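Local atomic coordinates of putative molybdenum cofactor biosynthesis protein D2 (MoaD2) / thiamine S (Mycobacterium smegmatis, PDB entry 6JC0), a protein that probably serves as the small sulfur-carrier subunit of molybdopterin synthase in molybdenum cofactor biosynthesis, as other MoaD-family proteins do. Residues K55-L60 / V81-A86. Numbering follows the deposited sequence.
Sequences KRCSYL and VLPPFA
The antiparallel pairing of strand 58-61 with the end of strand 77-82, just before the C-terminal tail, belongs to the mixed sheet of the ubiquitin-like ThiS/MoaD fold. Ser58 and Leu82 are a hydrogen-bonded pair of this ladder: Ser58 N donates to Leu82 O at 2.7 Å in the carbonyl plane, and Leu82 N returns a bond to Ser58 O at 2.9 Å, this donor standing above the plane of the Ser58 carbonyl. Cys57 CA also lies 3.2 Å from Leu82 O, a CA-H...O contact bent to 122° at the hydrogen. Tyr59 and Val81, the adjoining non-hydrogen-bonded pair, point side by side to the face where helix 48-54 packs on the ubiquitin-like sheet, Leu54 touching both. Val81 CG1, anti to its own backbone N (chi1 -179°), touches both Cys57 SG at 3.6 Å and Tyr59 CE1 at 3.9 Å. On the other face, with Ser58, Leu82 crosses Leu60 at about a right angle, with CD1 of each 3.9 Å apart. Beyond the pairing, Pro84 turns its CD towards Arg56 O at 3.2 Å, while its CG meets Arg56 CB, the two side chains crossing at about a right angle. Water 1 bridges the two chain segments, donating to Pro83 O and hydrogen-bonding Ser58 OG. A chain of another protein hydrogen-bonds Pro83 O, Phe85 O and the Ala86 backbone, consistent with the MoaD family, whose C-terminal tail reaches into the partner subunit.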
ATOM      1  N   LYS B  55      10.111 -34.985  -7.159  1.00 30.47           N
ATOM      2  CA  LYS B  55      10.522 -35.015  -5.759  1.00 34.50           C
ATOM      3  C   LYS B  55       9.880 -33.898  -4.945  1.00 26.11           C
ATOM      4  O   LYS B  55       9.536 -34.087  -3.780  1.00 24.46           O
ATOM      5  CB  LYS B  55      12.046 -34.926  -5.640  1.00 41.46           C
ATOM      6  CG  LYS B  55      12.751 -36.270  -5.713  1.00 48.83           C
ATOM      7  CD  LYS B  55      14.055 -36.244  -4.932  1.00 54.33           C
ATOM      8  CE  LYS B  55      14.407 -37.625  -4.399  1.00 58.24           C
ATOM      9  NZ  LYS B  55      15.457 -37.556  -3.345  1.00 61.04           N
ATOM     10  N   ARG B  56       9.697 -32.743  -5.573  1.00 24.73           N
ATOM     11  CA  ARG B  56       9.184 -31.573  -4.874  1.00 26.68           C
ATOM     12  C   ARG B  56       7.725 -31.272  -5.222  1.00 27.06           C
ATOM     13  O   ARG B  56       7.203 -30.218  -4.868  1.00 26.65           O
ATOM     14  CB  ARG B  56      10.057 -30.358  -5.185  1.00 26.07           C
ATOM     15  CG  ARG B  56      11.524 -30.561  -4.845  1.00 32.22           C
ATOM     16  CD  ARG B  56      12.349 -29.347  -5.227  1.00 40.39           C
ATOM     17  NE  ARG B  56      11.841 -28.135  -4.593  1.00 47.61           N
ATOM     18  CZ  ARG B  56      12.365 -26.926  -4.759  1.00 50.85           C
ATOM     19  NH1 ARG B  56      13.425 -26.760  -5.543  1.00 55.08           N
ATOM     20  NH2 ARG B  56      11.829 -25.881  -4.141  1.00 44.92           N
ATOM     21  N   CYS B  57       7.069 -32.201  -5.909  1.00 19.23           N
ATOM     22  CA  CYS B  57       5.679 -31.999  -6.306  1.00 21.19           C
ATOM     23  C   CYS B  57       4.684 -32.374  -5.210  1.00 18.51           C
ATOM     24  O   CYS B  57       4.977 -33.198  -4.340  1.00 19.99           O
ATOM     25  CB  CYS B  57       5.363 -32.801  -7.573  1.00 16.62           C
ATOM     26  SG  CYS B  57       6.033 -32.089  -9.091  1.00 22.67           S
ATOM     27  N   SER B  58       3.509 -31.751  -5.258  1.00 15.81           N
ATOM     28  CA  SER B  58       2.365 -32.203  -4.479  1.00 17.82           C
ATOM     29  C   SER B  58       1.372 -32.830  -5.446  1.00 19.63           C
ATOM     30  O   SER B  58       1.567 -32.768  -6.663  1.00 22.08           O
ATOM     31  CB  SER B  58       1.725 -31.057  -3.697  1.00 17.82           C
ATOM     32  OG  SER B  58       1.238 -30.058  -4.571  1.00 23.32           O
ATOM     33  N   TYR B  59       0.319 -33.446  -4.920  1.00 20.05           N
ATOM     34  CA  TYR B  59      -0.579 -34.221  -5.768  1.00 23.53           C
ATOM     35  C   TYR B  59      -2.049 -34.070  -5.401  1.00 25.24           C
ATOM     36  O   TYR B  59      -2.408 -33.953  -4.226  1.00 26.03           O
ATOM     37  CB  TYR B  59      -0.180 -35.702  -5.730  1.00 20.96           C
ATOM     38  CG  TYR B  59       1.255 -35.922  -6.145  1.00 18.33           C
ATOM     39  CD1 TYR B  59       1.595 -36.072  -7.486  1.00 14.20           C
ATOM     40  CD2 TYR B  59       2.275 -35.942  -5.202  1.00 21.56           C
ATOM     41  CE1 TYR B  59       2.912 -36.250  -7.874  1.00 10.69           C
ATOM     42  CE2 TYR B  59       3.595 -36.115  -5.581  1.00 20.42           C
ATOM     43  CZ  TYR B  59       3.906 -36.274  -6.918  1.00 16.20           C
ATOM     44  OH  TYR B  59       5.214 -36.453  -7.298  1.00 19.87           O
ATOM     45  N   LEU B  60      -2.891 -34.067  -6.430  1.00 17.23           N
ATOM     46  CA  LEU B  60      -4.333 -34.111  -6.253  1.00 20.51           C
ATOM     47  C   LEU B  60      -4.899 -35.390  -6.854  1.00 18.03           C
ATOM     48  O   LEU B  60      -4.447 -35.840  -7.904  1.00 17.70           O
ATOM     49  CB  LEU B  60      -5.002 -32.903  -6.908  1.00 22.91           C
ATOM     50  CG  LEU B  60      -4.346 -31.533  -6.757  1.00 21.41           C
ATOM     51  CD1 LEU B  60      -5.063 -30.529  -7.639  1.00 18.35           C
ATOM     52  CD2 LEU B  60      -4.344 -31.082  -5.301  1.00 19.91           C
ATOM     53  N   VAL B  81      -0.308 -33.589 -11.052  1.00 16.38           N
ATOM     54  CA  VAL B  81       1.054 -33.402 -10.568  1.00 15.16           C
ATOM     55  C   VAL B  81       1.398 -31.915 -10.465  1.00 20.63           C
ATOM     56  O   VAL B  81       1.538 -31.227 -11.483  1.00 17.05           O
ATOM     57  CB  VAL B  81       2.080 -34.096 -11.491  1.00 11.88           C
ATOM     58  CG1 VAL B  81       3.483 -33.910 -10.946  1.00 10.10           C
ATOM     59  CG2 VAL B  81       1.751 -35.572 -11.632  1.00 15.55           C
ATOM     60  N   LEU B  82       1.551 -31.430  -9.233  1.00 17.98           N
ATOM     61  CA  LEU B  82       1.701 -30.000  -8.969  1.00 16.68           C
ATOM     62  C   LEU B  82       3.077 -29.640  -8.412  1.00 19.19           C
ATOM     63  O   LEU B  82       3.401 -29.990  -7.278  1.00 20.13           O
ATOM     64  CB  LEU B  82       0.621 -29.524  -7.981  1.00 14.78           C
ATOM     65  CG  LEU B  82      -0.771 -29.135  -8.492  1.00 22.01           C
ATOM     66  CD1 LEU B  82      -1.490 -30.309  -9.120  1.00 24.18           C
ATOM     67  CD2 LEU B  82      -1.609 -28.542  -7.363  1.00 26.95           C
ATOM     68  N   PRO B  83       3.889 -28.923  -9.203  1.00 16.86           N
ATOM     69  CA  PRO B  83       5.174 -28.424  -8.700  1.00 18.32           C
ATOM     70  C   PRO B  83       4.963 -27.385  -7.607  1.00 20.43           C
ATOM     71  O   PRO B  83       3.837 -26.904  -7.448  1.00 18.66           O
ATOM     72  CB  PRO B  83       5.823 -27.792  -9.943  1.00 15.80           C
ATOM     73  CG  PRO B  83       5.114 -28.414 -11.104  1.00 17.75           C
ATOM     74  CD  PRO B  83       3.701 -28.612 -10.627  1.00 19.60           C
ATOM     75  N   PRO B  84       6.022 -27.049  -6.853  1.00 18.66           N
ATOM     76  CA  PRO B  84       5.912 -25.954  -5.885  1.00 20.39           C
ATOM     77  C   PRO B  84       5.386 -24.692  -6.557  1.00 19.99           C
ATOM     78  O   PRO B  84       5.743 -24.417  -7.706  1.00 22.77           O
ATOM     79  CB  PRO B  84       7.349 -25.771  -5.395  1.00 22.97           C
ATOM     80  CG  PRO B  84       7.961 -27.117  -5.561  1.00 22.09           C
ATOM     81  CD  PRO B  84       7.355 -27.675  -6.823  1.00 18.33           C
ATOM     82  N   PHE B  85       4.531 -23.951  -5.861  1.00 15.03           N
ATOM     83  CA  PHE B  85       3.889 -22.784  -6.450  1.00 16.27           C
ATOM     84  C   PHE B  85       4.900 -21.661  -6.647  1.00 20.49           C
ATOM     85  O   PHE B  85       5.933 -21.619  -5.980  1.00 20.58           O
ATOM     86  CB  PHE B  85       2.723 -22.307  -5.578  1.00 19.66           C
ATOM     87  CG  PHE B  85       1.608 -23.311  -5.447  1.00 25.78           C
ATOM     88  CD1 PHE B  85       1.535 -24.407  -6.293  1.00 22.75           C
ATOM     89  CD2 PHE B  85       0.622 -23.149  -4.482  1.00 25.23           C
ATOM     90  CE1 PHE B  85       0.507 -25.329  -6.175  1.00 26.83           C
ATOM     91  CE2 PHE B  85      -0.409 -24.064  -4.362  1.00 16.21           C
ATOM     92  CZ  PHE B  85      -0.467 -25.156  -5.208  1.00 15.46           C
ATOM     93  N   ALA B  86       4.598 -20.761  -7.573  1.00 23.88           N
ATOM     94  CA  ALA B  86       5.476 -19.633  -7.865  1.00 30.80           C
ATOM     95  C   ALA B  86       4.687 -18.535  -8.550  1.00 35.71           C
ATOM     96  O   ALA B  86       4.783 -18.352  -9.760  1.00 40.82           O
ATOM     97  CB  ALA B  86       6.644 -20.071  -8.731  1.00 34.86           C
TER
HETATM   98  O   HOH W   1       2.683 -28.110  -4.979  1.00 22.03           O